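Local coordinates for Emp46p (Saccharomyces cerevisiae, PDB 2A6V), which acts as a calcium-independent lectin-like cargo receptor of the secretory pathway, involved in the secretion of glycoproteins, at residues R41-G52 with A201-I212; K82-K90 with T98-K106. All coordinates share one frame; numbering follows the deposited sequence.

Contact 1: R41-G52 with A201-I212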
loop_
_atom_site.group_PDB
_atom_site.type_symbol
_atom_site.label_atom_id
_atom_site.label_comp_id
_atom_site.label_asym_id
_atom_site.label_seq_id
_atom_site.Cartn_x
_atom_site.Cartn_y
_atom_site.Cartn_z
ATOM N N ARG A 41 15.831 1.820 -5.207
ATOM C CA ARG A 41 14.402 1.617 -4.920
ATOM C C ARG A 41 14.022 0.160 -4.993
ATOM O O ARG A 41 14.759 -0.681 -5.554
ATOM C CB ARG A 41 13.519 2.489 -5.825
ATOM C CG ARG A 41 13.097 1.937 -7.160
ATOM C CD ARG A 41 14.214 1.563 -8.090
ATOM N NE ARG A 41 13.781 1.215 -9.445
ATOM C CZ ARG A 41 14.585 0.792 -10.392
ATOM N NH1 ARG A 41 15.864 0.558 -10.136
ATOM N NH2 ARG A 41 14.104 0.563 -11.600
ATOM N N PHE A 42 12.903 -0.177 -4.365
ATOM C CA PHE A 42 12.386 -1.520 -4.457
ATOM C C PHE A 42 11.564 -1.698 -5.720
ATOM O O PHE A 42 10.741 -0.862 -6.048
ATOM C CB PHE A 42 11.511 -1.862 -3.261
ATOM C CG PHE A 42 12.264 -2.189 -2.003
ATOM C CD1 PHE A 42 13.054 -3.324 -1.921
ATOM C CD2 PHE A 42 12.162 -1.375 -0.884
ATOM C CE1 PHE A 42 13.737 -3.623 -0.720
ATOM C CE2 PHE A 42 12.817 -1.688 0.312
ATOM C CZ PHE A 42 13.593 -2.796 0.384
ATOM N N VAL A 43 11.826 -2.765 -6.444
ATOM C CA VAL A 43 11.024 -3.158 -7.578
ATOM C C VAL A 43 10.219 -4.368 -7.094
ATOM O O VAL A 43 10.782 -5.450 -6.837
ATOM C CB VAL A 43 11.880 -3.506 -8.803
ATOM C CG1 VAL A 43 10.981 -3.952 -9.965
ATOM C CG2 VAL A 43 12.759 -2.312 -9.199
ATOM N N LEU A 44 8.919 -4.176 -6.915
ATOM C CA LEU A 44 8.046 -5.229 -6.413
ATOM C C LEU A 44 7.862 -6.315 -7.444
ATOM O O LEU A 44 7.797 -7.490 -7.074
ATOM C CB LEU A 44 6.675 -4.645 -6.024
ATOM C CG LEU A 44 6.647 -3.687 -4.835
ATOM C CD1 LEU A 44 5.309 -2.951 -4.781
ATOM C CD2 LEU A 44 6.875 -4.411 -3.519
ATOM N N THR A 45 7.803 -5.946 -8.729
ATOM C CA THR A 45 7.475 -6.879 -9.812
ATOM C C THR A 45 8.481 -6.803 -10.966
ATOM O O THR A 45 8.155 -6.303 -12.053
ATOM C CB THR A 45 6.059 -6.613 -10.342
ATOM O OG1 THR A 45 5.919 -5.251 -10.759
ATOM C CG2 THR A 45 5.036 -6.801 -9.245
ATOM N N PRO A 46 9.703 -7.270 -10.720
ATOM C CA PRO A 46 10.798 -7.096 -11.684
ATOM C C PRO A 46 10.770 -7.949 -12.947
ATOM O O PRO A 46 11.527 -7.672 -13.885
ATOM C CB PRO A 46 12.031 -7.463 -10.862
ATOM C CG PRO A 46 11.542 -8.395 -9.818
ATOM C CD PRO A 46 10.161 -7.903 -9.477
ATOM N N GLY A 47 9.965 -8.988 -12.945
ATOM C CA GLY A 47 9.874 -9.897 -14.077
ATOM C C GLY A 47 8.464 -10.057 -14.600
ATOM O O GLY A 47 7.504 -9.589 -14.000
ATOM N N LYS A 48 8.345 -10.765 -15.714
ATOM C CA LYS A 48 7.044 -11.098 -16.272
ATOM C C LYS A 48 6.288 -11.969 -15.280
ATOM O O LYS A 48 6.833 -12.976 -14.774
ATOM C CB LYS A 48 7.257 -11.861 -17.596
ATOM C CG LYS A 48 7.915 -11.037 -18.653
ATOM C CD LYS A 48 8.426 -11.888 -19.825
ATOM C CE LYS A 48 7.385 -12.136 -20.879
ATOM N NZ LYS A 48 7.993 -12.838 -22.079
ATOM N N ASN A 49 5.037 -11.602 -14.998
ATOM C CA ASN A 49 4.169 -12.391 -14.114
ATOM C C ASN A 49 4.789 -12.640 -12.757
ATOM O O ASN A 49 4.825 -13.787 -12.287
ATOM C CB ASN A 49 3.785 -13.729 -14.793
ATOM C CG ASN A 49 2.774 -13.555 -15.891
ATOM O OD1 ASN A 49 1.695 -13.039 -15.661
ATOM N ND2 ASN A 49 3.095 -14.037 -17.084
ATOM N N THR A 50 5.277 -11.575 -12.130
ATOM C CA THR A 50 5.840 -11.638 -10.784
ATOM C C THR A 50 4.973 -10.900 -9.776
ATOM O O THR A 50 4.219 -9.993 -10.144
ATOM C CB THR A 50 7.271 -11.072 -10.730
ATOM O OG1 THR A 50 7.332 -9.765 -11.313
ATOM C CG2 THR A 50 8.255 -11.921 -11.525
ATOM N N LYS A 51 5.124 -11.298 -8.514
ATOM C CA LYS A 51 4.497 -10.705 -7.337
ATOM C C LYS A 51 5.613 -10.252 -6.422
ATOM O O LYS A 51 6.698 -10.838 -6.402
ATOM C CB LYS A 51 3.728 -11.766 -6.546
ATOM C CG LYS A 51 2.386 -12.167 -7.037
ATOM C CD LYS A 51 1.843 -13.351 -6.212
ATOM C CE LYS A 51 0.478 -13.761 -6.788
ATOM N NZ LYS A 51 -0.297 -14.855 -6.093
ATOM N N GLY A 52 5.355 -9.245 -5.615
ATOM C CA GLY A 52 6.270 -8.850 -4.558
ATOM C C GLY A 52 5.573 -8.035 -3.507
ATOM O O GLY A 52 4.531 -7.438 -3.789
ATOM N N ALA A 201 2.273 -5.940 -4.957
ATOM C CA ALA A 201 1.857 -5.768 -6.329
ATOM C C ALA A 201 2.008 -7.049 -7.089
ATOM O O ALA A 201 2.726 -7.950 -6.670
ATOM C CB ALA A 201 2.653 -4.668 -6.998
ATOM N N ILE A 202 1.309 -7.131 -8.207
ATOM C CA ILE A 202 1.455 -8.212 -9.159
ATOM C C ILE A 202 1.308 -7.609 -10.559
ATOM O O ILE A 202 0.526 -6.688 -10.771
ATOM C CB ILE A 202 0.399 -9.317 -8.891
ATOM C CG1 ILE A 202 0.663 -10.539 -9.774
ATOM C CG2 ILE A 202 -1.038 -8.801 -9.084
ATOM C CD1 ILE A 202 -0.311 -11.680 -9.489
ATOM N N ASN A 203 2.091 -8.108 -11.504
ATOM C CA ASN A 203 2.009 -7.690 -12.885
ATOM C C ASN A 203 1.641 -8.890 -13.766
ATOM O O ASN A 203 1.143 -9.904 -13.267
ATOM C CB ASN A 203 3.308 -6.986 -13.311
ATOM C CG ASN A 203 4.469 -7.937 -13.468
ATOM O OD1 ASN A 203 4.325 -9.134 -13.258
ATOM N ND2 ASN A 203 5.650 -7.394 -13.836
ATOM N N ASP A 204 1.846 -8.749 -15.076
ATOM C CA ASP A 204 1.613 -9.818 -16.042
ATOM C C ASP A 204 2.788 -9.851 -17.012
ATOM O O ASP A 204 3.861 -9.313 -16.710
ATOM C CB ASP A 204 0.212 -9.704 -16.691
ATOM C CG ASP A 204 0.027 -8.477 -17.566
ATOM O OD1 ASP A 204 1.021 -7.902 -18.019
ATOM O OD2 ASP A 204 -1.129 -8.036 -17.853
ATOM N N ALA A 205 2.609 -10.508 -18.154
ATOM C CA ALA A 205 3.716 -10.687 -19.072
ATOM C C ALA A 205 4.198 -9.407 -19.728
ATOM O O ALA A 205 5.280 -9.402 -20.312
ATOM C CB ALA A 205 3.360 -11.727 -20.157
ATOM N N SER A 206 3.410 -8.339 -19.642
ATOM C CA SER A 206 3.820 -7.027 -20.152
ATOM C C SER A 206 4.848 -6.337 -19.246
ATOM O O SER A 206 5.396 -5.308 -19.611
ATOM C CB SER A 206 2.600 -6.120 -20.350
ATOM O OG SER A 206 1.612 -6.731 -21.175
ATOM N N LYS A 207 5.082 -6.881 -18.053
ATOM C CA LYS A 207 6.228 -6.512 -17.220
ATOM C C LYS A 207 6.127 -5.117 -16.611
ATOM O O LYS A 207 7.136 -4.464 -16.378
ATOM C CB LYS A 207 7.543 -6.663 -18.003
ATOM C CG LYS A 207 8.632 -7.410 -17.242
ATOM C CD LYS A 207 9.995 -7.319 -17.955
ATOM C CE LYS A 207 11.143 -6.998 -17.004
ATOM N NZ LYS A 207 11.017 -5.691 -16.269
ATOM N N GLU A 208 4.905 -4.676 -16.312
ATOM C CA GLU A 208 4.721 -3.447 -15.539
ATOM C C GLU A 208 5.607 -3.477 -14.291
ATOM O O GLU A 208 5.633 -4.461 -13.553
ATOM C CB GLU A 208 3.249 -3.276 -15.114
ATOM C CG GLU A 208 2.941 -1.897 -14.568
ATOM C CD GLU A 208 1.442 -1.555 -14.524
ATOM O OE1 GLU A 208 0.567 -2.406 -14.820
ATOM O OE2 GLU A 208 1.142 -0.397 -14.197
ATOM N N SER A 209 6.343 -2.400 -14.051
ATOM C CA SER A 209 7.278 -2.357 -12.937
ATOM C C SER A 209 6.708 -1.494 -11.820
ATOM O O SER A 209 6.788 -0.261 -11.866
ATOM C CB SER A 209 8.646 -1.838 -13.391
ATOM O OG SER A 209 9.578 -1.974 -12.322
ATOM N N PHE A 210 6.135 -2.145 -10.823
ATOM C CA PHE A 210 5.635 -1.455 -9.640
ATOM C C PHE A 210 6.763 -1.297 -8.652
ATOM O O PHE A 210 7.392 -2.279 -8.264
ATOM C CB PHE A 210 4.477 -2.232 -9.009
ATOM C CG PHE A 210 3.240 -2.279 -9.874
ATOM C CD1 PHE A 210 2.451 -1.148 -10.026
ATOM C CD2 PHE A 210 2.879 -3.436 -10.535
ATOM C CE1 PHE A 210 1.299 -1.178 -10.785
ATOM C CE2 PHE A 210 1.720 -3.462 -11.324
ATOM C CZ PHE A 210 0.944 -2.316 -11.431
ATOM N N GLU A 211 7.006 -0.063 -8.236
ATOM C CA GLU A 211 8.213 0.295 -7.478
ATOM C C GLU A 211 7.890 1.134 -6.266
ATOM O O GLU A 211 7.004 1.986 -6.320
ATOM C CB GLU A 211 9.198 1.032 -8.364
ATOM C CG GLU A 211 9.440 0.324 -9.684
ATOM C CD GLU A 211 10.508 0.938 -10.555
ATOM O OE1 GLU A 211 11.085 1.974 -10.165
ATOM O OE2 GLU A 211 10.784 0.376 -11.628
ATOM N N ILE A 212 8.625 0.910 -5.173
ATOM C CA ILE A 212 8.510 1.687 -3.941
ATOM C C ILE A 212 9.830 2.452 -3.731
ATOM O O ILE A 212 10.896 1.833 -3.592
ATOM C CB ILE A 212 8.202 0.780 -2.731
ATOM C CG1 ILE A 212 6.890 -0.002 -2.949
ATOM C CG2 ILE A 212 8.147 1.578 -1.471
ATOM C CD1 ILE A 212 5.624 0.846 -3.026
HETATM O O HOH W 1 12.165 1.418 -13.586
HETATM O O HOH W 2 9.021 -5.306 -14.539
HETATM O O HOH W 3 0.526 -12.653 -18.643
#

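Contact 2: K82-K90 with T98-K106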
loop_
_atom_site.group_PDB
_atom_site.type_symbol
_atom_site.label_atom_id
_atom_site.label_comp_id
_atom_site.label_asym_id
_atom_site.label_seq_id
_atom_site.Cartn_x
_atom_site.Cartn_y
_atom_site.Cartn_z
ATOM N N LYS A 82 -4.637 -6.705 -15.656
ATOM C CA LYS A 82 -5.266 -6.882 -14.351
ATOM C C LYS A 82 -4.277 -6.696 -13.211
ATOM O O LYS A 82 -4.638 -6.784 -12.043
ATOM C CB LYS A 82 -5.924 -8.261 -14.271
ATOM C CG LYS A 82 -7.204 -8.343 -15.134
ATOM C CD LYS A 82 -8.328 -7.469 -14.549
ATOM C CE LYS A 82 -9.554 -7.440 -15.426
ATOM N NZ LYS A 82 -10.499 -6.366 -15.048
ATOM N N GLY A 83 -3.023 -6.395 -13.545
ATOM C CA GLY A 83 -2.027 -6.134 -12.528
ATOM C C GLY A 83 -2.335 -4.872 -11.769
ATOM O O GLY A 83 -3.061 -4.006 -12.236
ATOM N N GLY A 84 -1.778 -4.758 -10.578
ATOM C CA GLY A 84 -2.027 -3.602 -9.750
ATOM C C GLY A 84 -1.154 -3.567 -8.523
ATOM O O GLY A 84 -0.423 -4.523 -8.246
ATOM N N LEU A 85 -1.255 -2.460 -7.781
ATOM C CA LEU A 85 -0.442 -2.115 -6.629
ATOM C C LEU A 85 -1.352 -1.776 -5.449
ATOM O O LEU A 85 -2.231 -0.910 -5.546
ATOM C CB LEU A 85 0.433 -0.926 -6.993
ATOM C CG LEU A 85 1.163 -0.218 -5.860
ATOM C CD1 LEU A 85 2.216 -1.071 -5.187
ATOM C CD2 LEU A 85 1.831 1.055 -6.398
ATOM N N ALA A 86 -1.173 -2.475 -4.343
ATOM C CA ALA A 86 -2.017 -2.354 -3.152
ATOM C C ALA A 86 -1.250 -1.849 -1.952
ATOM O O ALA A 86 -0.077 -2.205 -1.763
ATOM C CB ALA A 86 -2.693 -3.689 -2.831
ATOM N N PHE A 87 -1.912 -1.037 -1.136
ATOM C CA PHE A 87 -1.407 -0.594 0.152
ATOM C C PHE A 87 -2.367 -1.079 1.208
ATOM O O PHE A 87 -3.569 -0.862 1.069
ATOM C CB PHE A 87 -1.274 0.922 0.162
ATOM C CG PHE A 87 -0.319 1.411 -0.863
ATOM C CD1 PHE A 87 1.043 1.418 -0.602
ATOM C CD2 PHE A 87 -0.761 1.842 -2.103
ATOM C CE1 PHE A 87 1.932 1.843 -1.566
ATOM C CE2 PHE A 87 0.127 2.264 -3.059
ATOM C CZ PHE A 87 1.487 2.265 -2.792
ATOM N N TRP A 88 -1.833 -1.682 2.260
ATOM C CA TRP A 88 -2.614 -2.446 3.206
ATOM C C TRP A 88 -2.467 -1.924 4.628
ATOM O O TRP A 88 -1.357 -1.560 5.067
ATOM C CB TRP A 88 -2.135 -3.887 3.235
ATOM C CG TRP A 88 -2.137 -4.609 1.948
ATOM C CD1 TRP A 88 -1.099 -4.701 1.083
ATOM C CD2 TRP A 88 -3.209 -5.368 1.370
ATOM N NE1 TRP A 88 -1.449 -5.461 -0.004
ATOM C CE2 TRP A 88 -2.743 -5.882 0.148
ATOM C CE3 TRP A 88 -4.516 -5.678 1.770
ATOM C CZ2 TRP A 88 -3.531 -6.692 -0.679
ATOM C CZ3 TRP A 88 -5.304 -6.473 0.931
ATOM C CH2 TRP A 88 -4.798 -6.963 -0.275
ATOM N N LEU A 89 -3.586 -1.914 5.336
ATOM C CA LEU A 89 -3.620 -1.858 6.792
ATOM C C LEU A 89 -4.484 -3.046 7.209
ATOM O O LEU A 89 -5.672 -3.057 6.898
ATOM C CB LEU A 89 -4.250 -0.545 7.280
ATOM C CG LEU A 89 -3.587 0.768 6.896
ATOM C CD1 LEU A 89 -4.310 1.917 7.589
ATOM C CD2 LEU A 89 -2.134 0.797 7.273
ATOM N N LYS A 90 -3.909 -4.056 7.853
ATOM C CA LYS A 90 -4.646 -5.293 8.161
ATOM C C LYS A 90 -4.541 -5.665 9.642
ATOM O O LYS A 90 -3.542 -5.389 10.286
ATOM C CB LYS A 90 -4.109 -6.438 7.304
ATOM C CG LYS A 90 -4.359 -6.257 5.813
ATOM C CD LYS A 90 -4.536 -7.561 5.022
ATOM C CE LYS A 90 -3.553 -8.628 5.424
ATOM N NZ LYS A 90 -3.756 -9.860 4.640
ATOM N N THR A 98 -1.265 -14.902 -1.136
ATOM C CA THR A 98 -0.964 -13.722 -1.949
ATOM C C THR A 98 -1.935 -13.594 -3.114
ATOM O O THR A 98 -1.603 -12.994 -4.146
ATOM C CB THR A 98 0.455 -13.819 -2.507
ATOM O OG1 THR A 98 0.588 -15.038 -3.264
ATOM C CG2 THR A 98 1.494 -13.908 -1.385
ATOM N N GLU A 99 -3.126 -14.163 -2.963
ATOM C CA GLU A 99 -4.090 -14.267 -4.066
ATOM C C GLU A 99 -4.630 -12.914 -4.484
ATOM O O GLU A 99 -4.980 -12.718 -5.635
ATOM C CB GLU A 99 -5.218 -15.264 -3.704
ATOM C CG GLU A 99 -6.362 -15.453 -4.710
ATOM C CD GLU A 99 -5.959 -16.117 -6.019
ATOM O OE1 GLU A 99 -4.777 -16.442 -6.203
ATOM O OE2 GLU A 99 -6.861 -16.271 -6.869
ATOM N N LEU A 100 -4.652 -11.965 -3.555
ATOM C CA LEU A 100 -5.133 -10.622 -3.823
ATOM C C LEU A 100 -3.958 -9.636 -3.969
ATOM O O LEU A 100 -3.277 -9.299 -3.002
ATOM C CB LEU A 100 -6.070 -10.196 -2.686
ATOM C CG LEU A 100 -6.888 -8.931 -2.897
ATOM C CD1 LEU A 100 -7.729 -8.964 -4.177
ATOM C CD2 LEU A 100 -7.772 -8.711 -1.671
ATOM N N PHE A 101 -3.698 -9.227 -5.208
ATOM C CA PHE A 101 -2.610 -8.296 -5.564
ATOM C C PHE A 101 -1.261 -8.590 -4.948
ATOM O O PHE A 101 -0.534 -7.707 -4.538
ATOM C CB PHE A 101 -3.108 -6.843 -5.418
ATOM C CG PHE A 101 -4.195 -6.541 -6.387
ATOM C CD1 PHE A 101 -3.885 -6.246 -7.690
ATOM C CD2 PHE A 101 -5.544 -6.685 -6.016
ATOM C CE1 PHE A 101 -4.866 -6.027 -8.624
ATOM C CE2 PHE A 101 -6.536 -6.496 -6.944
ATOM C CZ PHE A 101 -6.199 -6.155 -8.262
ATOM N N GLY A 102 -0.933 -9.879 -4.892
ATOM C CA GLY A 102 0.329 -10.337 -4.354
ATOM C C GLY A 102 0.503 -10.164 -2.854
ATOM O O GLY A 102 1.601 -10.340 -2.334
ATOM N N GLY A 103 -0.555 -9.836 -2.144
ATOM C CA GLY A 103 -0.415 -9.369 -0.785
ATOM C C GLY A 103 -1.227 -10.035 0.310
ATOM O O GLY A 103 -0.834 -9.981 1.476
ATOM N N SER A 104 -2.355 -10.623 -0.049
ATOM C CA SER A 104 -3.318 -11.085 0.948
ATOM C C SER A 104 -4.208 -12.186 0.390
ATOM O O SER A 104 -4.398 -12.312 -0.815
ATOM C CB SER A 104 -4.199 -9.892 1.345
ATOM O OG SER A 104 -5.145 -10.237 2.354
ATOM N N SER A 105 -4.817 -12.956 1.283
ATOM C CA SER A 105 -6.007 -13.719 0.961
ATOM C C SER A 105 -7.123 -12.780 0.505
ATOM O O SER A 105 -7.174 -11.614 0.912
ATOM C CB SER A 105 -6.466 -14.458 2.221
ATOM O OG SER A 105 -7.687 -15.103 2.025
ATOM N N LYS A 106 -8.039 -13.279 -0.309
ATOM C CA LYS A 106 -9.249 -12.554 -0.649
ATOM C C LYS A 106 -10.072 -12.271 0.611
ATOM O O LYS A 106 -10.804 -11.276 0.686
ATOM C CB LYS A 106 -10.089 -13.347 -1.655
ATOM C CG LYS A 106 -9.455 -13.421 -3.035
ATOM C CD LYS A 106 -10.433 -13.851 -4.135
ATOM C CE LYS A 106 -10.787 -15.313 -4.053
ATOM N NZ LYS A 106 -11.547 -15.760 -5.261
HETATM O O HOH W 4 -1.232 -10.557 4.132
#

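Contact 1: R41-G52 with A201-I212
Asn203 slots its carboxamide into the loop of the 41-52 segment and uses both ends of it. ND2 donates to Gly47 O at 2.9 Å, with that oxygen lying in the amide plane, and its second bond goes to Glu208 O of its own segment; OD1 accepts from Thr50 N at 2.9 Å. Gly47 O is gripped from opposite faces of its plane, by Asn203 ND2 and by Thr50 OG1. Thr45 works in a similar way: with chi1 at 56° its OG1 faces the other chain segment, donating to Glu208 O and accepting a nearly straight bond from Phe210 N (3.1 Å, 173°); the same oxygen lies at the edge of the Phe210 ring. The two loops join antiparallel ladders in both sheets of the legume-lectin-like beta sandwich, Phe42-Ile212 in one and Gly52-Ala201 in the other, and Leu44 CD1 lies between the two ladders, 3.9 Å from Ala201 CB and 3.8 Å from Ile212 CG1. On the sheet face that carries Val43 and Glu211, Arg41 NE makes a salt bridge to Glu211 OE1 at 2.9 Å, approaching from above the carboxylate plane, which is turned 60° from the guanidinium; the NH2-OE2 bond is weak. OE1 also meets Arg73, while Ser209 OG donates to the anti lone pair of OE2.

Contact 2: K82-K90 with T98-K106
Ser104 sets its CB over one face of the Trp88 indole, a CH-pi contact 3.8 Å from the centroid of the six-membered ring. Trp88 CG lies beside the backbone N and opposite the carbonyl carbon (chi1 -56°), and with chi2 at 92° the indole stands across its CA-CB-CG plane, its benzo end reaching into the loop. Leu100 meets the rim of the same ring: CD2 is 3.7 Å from Trp88 CH2, and Leu100 O lies near the ring plane, 3.5 Å from CZ2. Trp88 NE1 is hydrogen-bonded to Ser200 OG on the neighbouring strand, that hydroxyl in turn donates to Phe101 O, and Phe108 meets the indole edge-to-face.

Phe101 extends toward the start of strand 84-90, where its edge is turned to the backbone of Gly83 and Gly84, with Gly84 N in the ring plane. Its CD1 approaches Gly84 CA at 3.8 Å, and Phe101 CB sits 4.1 Å from Ala86 CB. The strand belongs to the beta sandwich of the legume-lectin-like fold, and the 98-106 loop, tightened by a classic beta bulge at Gly103 and Ser104 opposite Leu100, folds back over it before strand 111-115.

Lys90 closes the far end. Its chain bends at chi3 (-42°), bringing NZ to 2.7 Å from Ser104 OG, and a water bridges NZ to Gly103 O. Ser104 OG donates to Ser105 O at 2.8 Å, in the carbonyl plane and on a lone pair. The hydroxyl thus accepts from the ammonium and donates to a carbonyl, and the nearby positive charge would probably polarise it and strengthen its bond to Ser105 O; apart from the lysine-serine bond and the water bridge, the direct grip on the strand is largely apolar and aromatic.

Overall arrangement
Both contacts hold the sheet in which strands 196-202 and 84-90 are neighbours, and contact 2 is nested inside the loop closed by contact 1. They touch directly: Ile202 pairs with Gly84 through the backbone, Leu44 packs on Leu85, and Lys51 reaches Thr98. Contact 1 lies nearer the periphery, only partly buried, and ties both sheets of the sandwich together at one end, chiefly by backbone ladders, amide and hydroxyl bonds and a salt bridge. Contact 2, closer to the middle of the chain and mostly buried, lays a loop over a single strand, relying on aromatic and aliphatic surfaces with one lysine-serine bond between the segments.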